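Local coordinates for protein possible adhesin (Caldicellulosiruptor kronotskyensis, PDB 4WA0) that probably mediates attachment of the bacterium to cellulose, this chain being the magnesium-binding C-terminal beta-helix domain of a tapirin, a cell-surface adhesin, at residues Val26-Val31 against Val72-Ile77; Pro235-Ser240 against Glu349-Ile354; Leu246-Asp251 against Ser277-Ser282. One frame throughout, in Å; residues are numbered along the deposited sequence.

Contact 1: Val26-Val31 against Val72-Ile77; sequences VENGSV and VVRNII
Asn28 and Arg74 meet through side-chain hydrogen bonds that converge on one oxygen. Arg74 NH2 donates to Asn28 OD1 over 2.8 Å with an N-H...O angle of 151°, lying almost on the line of the amide C=O bond. The oxygen is nearly within the guanidinium plane, although the amide itself is turned 39° from it. Arg74 NH1 adds a weak second bond to the same OD1 at 3.1 Å, so the acceptor is forked between the two terminal nitrogens. An extended chain from CG to NE gives Arg74 the necessary span.

That span matters because the contact joins alternate turns of the parallel beta-helix: strand 44-47 lies between strands 24-27 and 69-73, and the nearest CA atoms, those of Glu27 and Val72, are 9.7 Å apart. Both Asn28 and Arg74 occupy the corners where the chain leaves one face for the next.

Charged groups flank the same guanidinium. Glu27 OE2 stands 4.4 Å from Arg74 NH2, too far for a salt bridge, though the opposite charges probably attract weakly, while Glu27 OE1 is hydrogen-bonded to Asn46 ND2. Arg74 NH1 forms its salt bridge with Asp48 OD1, on the intervening turn.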
loop_
_atom_site.group_PDB
_atom_site.type_symbol
_atom_site.label_atom_id
_atom_site.label_comp_id
_atom_site.label_asym_id
_atom_site.label_seq_id
_atom_site.Cartn_x
_atom_site.Cartn_y
_atom_site.Cartn_z
ATOM N N VAL A 26 5.039 4.562 7.584
ATOM C CA VAL A 26 5.778 4.948 6.348
ATOM C C VAL A 26 5.345 6.348 5.967
ATOM O O VAL A 26 4.139 6.619 5.801
ATOM C CB VAL A 26 5.527 4.031 5.153
ATOM C CG1 VAL A 26 6.366 4.489 3.936
ATOM C CG2 VAL A 26 5.839 2.580 5.438
ATOM N N GLU A 27 6.352 7.217 5.783
ATOM C CA GLU A 27 6.129 8.592 5.400
ATOM C C GLU A 27 6.840 8.866 4.129
ATOM O O GLU A 27 8.101 8.761 4.097
ATOM C CB GLU A 27 6.655 9.509 6.539
ATOM C CG GLU A 27 6.719 10.997 6.230
ATOM C CD GLU A 27 5.393 11.703 6.180
ATOM O OE1 GLU A 27 4.361 11.144 6.516
ATOM O OE2 GLU A 27 5.381 12.881 5.802
ATOM N N ASN A 28 6.080 9.294 3.114
ATOM C CA ASN A 28 6.556 9.609 1.800
ATOM C C ASN A 28 7.012 8.423 0.962
ATOM O O ASN A 28 7.056 7.284 1.409
ATOM C CB ASN A 28 7.645 10.702 1.839
ATOM C CG ASN A 28 7.071 12.054 2.292
ATOM O OD1 ASN A 28 5.907 12.376 2.011
ATOM N ND2 ASN A 28 7.846 12.803 3.033
ATOM N N GLY A 29 7.300 8.699 -0.303
ATOM C CA GLY A 29 7.522 7.652 -1.277
ATOM C C GLY A 29 6.298 6.853 -1.656
ATOM O O GLY A 29 5.206 7.187 -1.279
ATOM N N SER A 30 6.541 5.724 -2.268
ATOM C CA SER A 30 5.479 4.775 -2.672
ATOM C C SER A 30 5.802 3.377 -2.158
ATOM O O SER A 30 6.947 3.083 -1.744
ATOM C CB SER A 30 5.371 4.792 -4.164
ATOM O OG SER A 30 4.811 6.033 -4.577
ATOM N N VAL A 31 4.813 2.487 -2.186
ATOM C CA VAL A 31 5.008 1.103 -1.761
ATOM C C VAL A 31 4.498 0.225 -2.938
ATOM O O VAL A 31 3.372 0.444 -3.457
ATOM C CB VAL A 31 4.182 0.768 -0.524
ATOM C CG1 VAL A 31 4.189 -0.711 -0.183
ATOM C CG2 VAL A 31 4.647 1.572 0.675
ATOM N N VAL A 72 -3.000 6.630 4.146
ATOM C CA VAL A 72 -3.313 7.763 3.315
ATOM C C VAL A 72 -2.399 7.710 2.112
ATOM O O VAL A 72 -1.183 7.556 2.261
ATOM C CB VAL A 72 -3.092 9.107 4.077
ATOM C CG1 VAL A 72 -3.233 10.278 3.160
ATOM C CG2 VAL A 72 -3.975 9.193 5.337
ATOM N N VAL A 73 -3.039 7.742 0.936
ATOM C CA VAL A 73 -2.401 7.543 -0.348
ATOM C C VAL A 73 -2.786 8.728 -1.214
ATOM O O VAL A 73 -3.972 8.938 -1.527
ATOM C CB VAL A 73 -2.805 6.209 -0.980
ATOM C CG1 VAL A 73 -2.119 6.057 -2.340
ATOM C CG2 VAL A 73 -2.476 4.997 -0.059
ATOM N N ARG A 74 -1.782 9.504 -1.605
ATOM C CA ARG A 74 -2.016 10.781 -2.257
ATOM C C ARG A 74 -2.433 10.633 -3.694
ATOM O O ARG A 74 -3.044 11.567 -4.254
ATOM C CB ARG A 74 -0.779 11.679 -2.175
ATOM C CG ARG A 74 -0.343 12.047 -0.769
ATOM C CD ARG A 74 0.977 12.801 -0.910
ATOM N NE ARG A 74 1.580 13.010 0.371
ATOM C CZ ARG A 74 2.790 12.600 0.751
ATOM N NH1 ARG A 74 3.631 12.018 -0.070
ATOM N NH2 ARG A 74 3.199 12.944 1.972
ATOM N N ASN A 75 -2.062 9.548 -4.321
ATOM C CA ASN A 75 -2.374 9.288 -5.683
ATOM C C ASN A 75 -3.153 7.958 -5.778
ATOM O O ASN A 75 -4.332 7.951 -5.488
ATOM C CB ASN A 75 -1.122 9.413 -6.592
ATOM C CG ASN A 75 -1.502 9.327 -8.018
ATOM O OD1 ASN A 75 -2.525 9.915 -8.402
ATOM N ND2 ASN A 75 -0.745 8.617 -8.823
ATOM N N ILE A 76 -2.506 6.853 -6.134
ATOM C CA ILE A 76 -3.197 5.646 -6.534
ATOM C C ILE A 76 -2.976 4.452 -5.595
ATOM O O ILE A 76 -1.873 4.197 -5.193
ATOM C CB ILE A 76 -2.779 5.238 -7.972
ATOM C CG1 ILE A 76 -3.268 6.293 -8.990
ATOM C CG2 ILE A 76 -3.246 3.824 -8.302
ATOM C CD1 ILE A 76 -2.678 6.229 -10.391
ATOM N N ILE A 77 -4.056 3.757 -5.248
ATOM C CA ILE A 77 -4.020 2.388 -4.717
ATOM C C ILE A 77 -4.390 1.507 -5.949
ATOM O O ILE A 77 -5.520 1.620 -6.484
ATOM C CB ILE A 77 -5.027 2.182 -3.558
ATOM C CG1 ILE A 77 -4.661 3.081 -2.346
ATOM C CG2 ILE A 77 -5.044 0.719 -3.111
ATOM C CD1 ILE A 77 -5.492 2.905 -1.145
#

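Contact 2: Pro235-Ser240 against Glu349-Ile354; sequences PLPADS and ESNTGI. With MG (magnesium ion), chain B.
Pro237 sets the CG-CD edge of its ring over the face of the Asn351 side-chain amide: Pro237 CG is 3.6 Å from Asn351 CG and stands almost equally far from OD1 and ND2, so the methylene sits above the amide rather than at its rim. Asn351 CG is anti to its carbonyl carbon (chi1 -77°), which brings the amide out toward the proline, and its ND2 is hydrogen-bonded to Tyr262 OH, a partner that should limit rotation of the group. Tyr262 also touches the side chains of Leu236 and Pro237.

Beside this, Leu236 CD2 approaches the methyl Thr352 CG2 at 4.2 Å, a loose apolar touch. The backbones are joined through water, which donates to Pro235 O at 2.8 Å and to Asn351 O at 2.9 Å. The latter carbonyl belongs to the last turn of helix 342-352, where Gly353 N still bonds to Glu349 O before the chain departs with positive phi.

From this contact the loop runs on to the magnesium ion, bound by Asp239 O and OD1. The absence of charge pairing here implies that shape and one shared water hold the loop against the helix, and that the ionic grip begins at Asp239.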
loop_
_atom_site.group_PDB
_atom_site.type_symbol
_atom_site.label_atom_id
_atom_site.label_comp_id
_atom_site.label_asym_id
_atom_site.label_seq_id
_atom_site.Cartn_x
_atom_site.Cartn_y
_atom_site.Cartn_z
ATOM N N PRO A 235 24.250 -12.335 -7.896
ATOM C CA PRO A 235 23.996 -12.033 -6.469
ATOM C C PRO A 235 24.389 -10.622 -6.089
ATOM O O PRO A 235 25.403 -10.068 -6.590
ATOM C CB PRO A 235 24.901 -12.993 -5.719
ATOM C CG PRO A 235 25.706 -13.714 -6.752
ATOM C CD PRO A 235 24.978 -13.607 -8.062
ATOM N N LEU A 236 23.612 -10.062 -5.168
ATOM C CA LEU A 236 23.964 -8.788 -4.606
ATOM C C LEU A 236 25.383 -8.872 -3.985
ATOM O O LEU A 236 25.805 -9.910 -3.404
ATOM C CB LEU A 236 22.899 -8.379 -3.556
ATOM C CG LEU A 236 21.449 -8.207 -4.063
ATOM C CD1 LEU A 236 20.461 -7.772 -2.957
ATOM C CD2 LEU A 236 21.366 -7.232 -5.245
ATOM N N PRO A 237 26.148 -7.775 -4.057
ATOM C CA PRO A 237 27.517 -7.805 -3.540
ATOM C C PRO A 237 27.672 -8.096 -2.066
ATOM O O PRO A 237 26.777 -7.813 -1.258
ATOM C CB PRO A 237 28.075 -6.402 -3.828
ATOM C CG PRO A 237 27.004 -5.637 -4.436
ATOM C CD PRO A 237 25.863 -6.533 -4.786
ATOM N N ALA A 238 28.799 -8.728 -1.740
ATOM C CA ALA A 238 29.252 -8.850 -0.363
ATOM C C ALA A 238 30.663 -8.454 -0.314
ATOM O O ALA A 238 31.396 -8.569 -1.316
ATOM C CB ALA A 238 29.102 -10.276 0.180
ATOM N N ASP A 239 31.082 -8.006 0.845
ATOM C CA ASP A 239 32.488 -7.632 1.015
ATOM C C ASP A 239 33.057 -8.173 2.331
ATOM O O ASP A 239 32.302 -8.489 3.257
ATOM C CB ASP A 239 32.681 -6.082 0.874
ATOM C CG ASP A 239 31.695 -5.236 1.706
ATOM O OD1 ASP A 239 31.540 -5.485 2.919
ATOM O OD2 ASP A 239 31.155 -4.217 1.125
ATOM N N SER A 240 34.394 -8.185 2.446
ATOM C CA SER A 240 35.059 -8.924 3.496
ATOM C C SER A 240 35.065 -8.195 4.796
ATOM O O SER A 240 35.069 -8.808 5.846
ATOM C CB SER A 240 36.519 -9.298 3.066
ATOM O OG SER A 240 37.357 -8.124 3.041
ATOM N N GLU A 349 21.787 0.797 -9.373
ATOM C CA GLU A 349 21.541 0.503 -10.807
ATOM C C GLU A 349 22.530 -0.446 -11.391
ATOM O O GLU A 349 22.152 -1.355 -12.136
ATOM C CB GLU A 349 21.446 1.818 -11.647
ATOM C CG GLU A 349 20.113 2.525 -11.373
ATOM C CD GLU A 349 20.067 4.043 -11.574
ATOM O OE1 GLU A 349 21.041 4.675 -12.012
ATOM O OE2 GLU A 349 18.990 4.632 -11.243
ATOM N N SER A 350 23.803 -0.293 -11.049
ATOM C CA SER A 350 24.850 -1.102 -11.634
ATOM C C SER A 350 24.778 -2.525 -11.129
ATOM O O SER A 350 24.946 -3.481 -11.895
ATOM C CB SER A 350 26.231 -0.538 -11.338
ATOM O OG SER A 350 26.364 0.723 -11.994
ATOM N N ASN A 351 24.552 -2.664 -9.836
ATOM C CA ASN A 351 24.549 -3.988 -9.208
ATOM C C ASN A 351 23.284 -4.798 -9.487
ATOM O O ASN A 351 23.285 -6.010 -9.319
ATOM C CB ASN A 351 24.691 -3.848 -7.700
ATOM C CG ASN A 351 26.104 -3.544 -7.282
ATOM O OD1 ASN A 351 27.038 -4.124 -7.763
ATOM N ND2 ASN A 351 26.264 -2.605 -6.359
ATOM N N THR A 352 22.200 -4.129 -9.837
ATOM C CA THR A 352 20.943 -4.821 -10.137
ATOM C C THR A 352 20.540 -4.851 -11.602
ATOM O O THR A 352 19.841 -5.786 -12.030
ATOM C CB THR A 352 19.813 -4.180 -9.361
ATOM O OG1 THR A 352 19.577 -2.853 -9.865
ATOM C CG2 THR A 352 20.176 -4.176 -7.848
ATOM N N GLY A 353 20.918 -3.806 -12.349
ATOM C CA GLY A 353 20.628 -3.705 -13.737
ATOM C C GLY A 353 19.230 -3.268 -14.066
ATOM O O GLY A 353 18.865 -3.252 -15.258
ATOM N N ILE A 354 18.432 -2.842 -13.085
ATOM C CA ILE A 354 17.064 -2.437 -13.427
ATOM C C ILE A 354 17.136 -1.165 -14.255
ATOM O O ILE A 354 17.866 -0.247 -13.900
ATOM C CB ILE A 354 16.070 -2.289 -12.252
ATOM C CG1 ILE A 354 16.125 -3.588 -11.418
ATOM C CG2 ILE A 354 14.646 -1.972 -12.806
ATOM C CD1 ILE A 354 15.038 -3.792 -10.388
HETATM MG MG MG B . 30.879 -7.197 4.401
HETATM O O HOH W 1 25.206 -7.688 -8.002
#

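Contact 3: Leu246-Asp251 against Ser277-Ser282; sequences LGSTAD and SARLGS. With MG (magnesium ion), chain B.
The guanidinium group of Arg279 is engaged at its edge, where Ser248 lies: Ser248 CB is in the plane and Ser248 OG close to it. Arg279 NE donates to Ser248 OG over 2.9 Å with an N-H...O angle of 157°, the hydroxyl oxygen being tilted 17° from the plane. To reach it, the arginine chain leaves the helix with CG beside the carbonyl carbon and then bends twice (chi2 and chi3 both 60°), turning along the strand's edge beside Ser248, the edge not paired with strand 258-263.

The same bend presents methylene carbon to the strand. Ala250 CB packs 3.7 Å from Arg279 CG and 3.9 Å from Leu280 CD2, filling the angle between these two side chains. Ser248 and Ala250 both direct their side chains at the helix, with Thr249 between them turned away, as expected from the alternation of a beta-strand.

Much of the polar chemistry serves the magnesium site. Leu246 O binds the ion at 2.3 Å, together with Asp239 O and OD1, Val241 O, Ser243 O and Glu275 OE1. Ser248 OG is also hydrogen-bonded to Glu275 OE2, and Arg279 NH1 forms a salt bridge with Asp239 OD2. Ser248 and Arg279 are therefore second-shell residues, each holding the carboxylate oxygen that does not bind the metal; the arginine probably also offsets part of the negative charge gathered there.

Strand 247-251 is paired antiparallel with strand 258-263, whose Ile259 touches Arg279. Helix 269-280 covers the Ser248 and Ala250 side of the strand, while Thr249 and Asp251 turn to helix 342-352, where Asp347 OD2 bonds to Thr249 OG1 and Asp251 packs on Pro343 and Ile344.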
loop_
_atom_site.group_PDB
_atom_site.type_symbol
_atom_site.label_atom_id
_atom_site.label_comp_id
_atom_site.label_asym_id
_atom_site.label_seq_id
_atom_site.Cartn_x
_atom_site.Cartn_y
_atom_site.Cartn_z
ATOM N N LEU A 246 27.414 -9.519 4.087
ATOM C CA LEU A 246 26.858 -8.258 3.566
ATOM C C LEU A 246 27.837 -7.456 2.757
ATOM O O LEU A 246 29.056 -7.523 2.974
ATOM C CB LEU A 246 26.298 -7.358 4.646
ATOM C CG LEU A 246 25.195 -7.905 5.573
ATOM C CD1 LEU A 246 24.957 -7.042 6.808
ATOM C CD2 LEU A 246 23.958 -8.235 4.767
ATOM N N GLY A 247 27.253 -6.609 1.881
ATOM C CA GLY A 247 28.022 -5.615 1.120
ATOM C C GLY A 247 27.511 -4.221 1.409
ATOM O O GLY A 247 26.399 -4.059 1.879
ATOM N N SER A 248 28.331 -3.211 1.078
ATOM C CA SER A 248 27.923 -1.834 1.273
ATOM C C SER A 248 28.652 -0.881 0.362
ATOM O O SER A 248 29.810 -1.124 0.010
ATOM C CB SER A 248 28.189 -1.409 2.717
ATOM O OG SER A 248 29.529 -1.543 3.135
ATOM N N THR A 249 27.996 0.238 0.046
ATOM C CA THR A 249 28.641 1.358 -0.568
ATOM C C THR A 249 28.149 2.580 0.161
ATOM O O THR A 249 26.919 2.739 0.352
ATOM C CB THR A 249 28.239 1.417 -2.041
ATOM O OG1 THR A 249 28.538 0.168 -2.678
ATOM C CG2 THR A 249 28.860 2.596 -2.833
ATOM N N ALA A 250 29.088 3.487 0.478
ATOM C CA ALA A 250 28.727 4.728 1.170
ATOM C C ALA A 250 28.987 5.964 0.313
ATOM O O ALA A 250 29.821 5.939 -0.609
ATOM C CB ALA A 250 29.425 4.823 2.451
ATOM N N ASP A 251 28.150 6.942 0.558
ATOM C CA ASP A 251 28.346 8.307 0.064
ATOM C C ASP A 251 28.521 9.261 1.227
ATOM O O ASP A 251 27.530 9.639 1.893
ATOM C CB ASP A 251 27.204 8.688 -0.859
ATOM C CG ASP A 251 27.345 10.112 -1.462
ATOM O OD1 ASP A 251 28.373 10.835 -1.249
ATOM O OD2 ASP A 251 26.336 10.509 -2.141
ATOM N N SER A 277 29.186 0.243 10.465
ATOM C CA SER A 277 30.261 0.758 11.286
ATOM C C SER A 277 31.633 0.565 10.589
ATOM O O SER A 277 32.510 1.466 10.544
ATOM C CB SER A 277 30.219 0.040 12.630
ATOM O OG SER A 277 29.067 0.374 13.362
ATOM N N ALA A 278 31.831 -0.609 10.017
ATOM C CA ALA A 278 33.051 -0.883 9.295
ATOM C C ALA A 278 33.173 0.009 8.076
ATOM O O ALA A 278 34.260 0.537 7.816
ATOM C CB ALA A 278 33.147 -2.367 8.898
ATOM N N ARG A 279 32.091 0.226 7.310
ATOM C CA ARG A 279 32.201 1.002 6.064
ATOM C C ARG A 279 32.462 2.478 6.367
ATOM O O ARG A 279 33.222 3.132 5.642
ATOM C CB ARG A 279 30.905 0.919 5.240
ATOM C CG ARG A 279 30.876 1.781 3.994
ATOM C CD ARG A 279 31.956 1.469 2.999
ATOM N NE ARG A 279 31.863 0.092 2.524
ATOM C CZ ARG A 279 32.880 -0.636 2.095
ATOM N NH1 ARG A 279 32.697 -1.894 1.690
ATOM N NH2 ARG A 279 34.107 -0.144 2.157
ATOM N N LEU A 280 31.829 2.998 7.398
ATOM C CA LEU A 280 31.899 4.433 7.726
ATOM C C LEU A 280 33.078 4.748 8.607
ATOM O O LEU A 280 33.443 5.908 8.717
ATOM C CB LEU A 280 30.626 4.953 8.400
ATOM C CG LEU A 280 29.407 4.943 7.475
ATOM C CD1 LEU A 280 28.229 5.467 8.282
ATOM C CD2 LEU A 280 29.685 5.760 6.215
ATOM N N GLY A 281 33.660 3.708 9.209
ATOM C CA GLY A 281 34.814 3.825 10.098
ATOM C C GLY A 281 34.472 4.436 11.421
ATOM O O GLY A 281 35.269 5.205 12.007
ATOM N N SER A 282 33.304 4.094 11.930
ATOM C CA SER A 282 32.872 4.635 13.195
ATOM C C SER A 282 31.766 3.808 13.843
ATOM O O SER A 282 30.954 3.276 13.137
ATOM C CB SER A 282 32.352 6.051 12.991
ATOM O OG SER A 282 32.758 6.834 14.095
HETATM MG MG MG B . 30.879 -7.197 4.401
#

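Overall arrangement
Contact 1 is a surface contact along the beta-helix, whereas contacts 2 and 3 are partly buried and lie farther from the centre of the chain, about 27 Å and 30 Å from contact 1 between centres. Contact 3 is nested within the loop closed by contact 2, and both include ligands of the same magnesium ion. They meet at that metal site, and side chains of both also touch strand 258-263. An arginine reaches an uncharged side-chain oxygen in contacts 1 and 3, spanning two turns of the solenoid in the first and backing a metal site in the other; contact 2 relies on apolar packing and water.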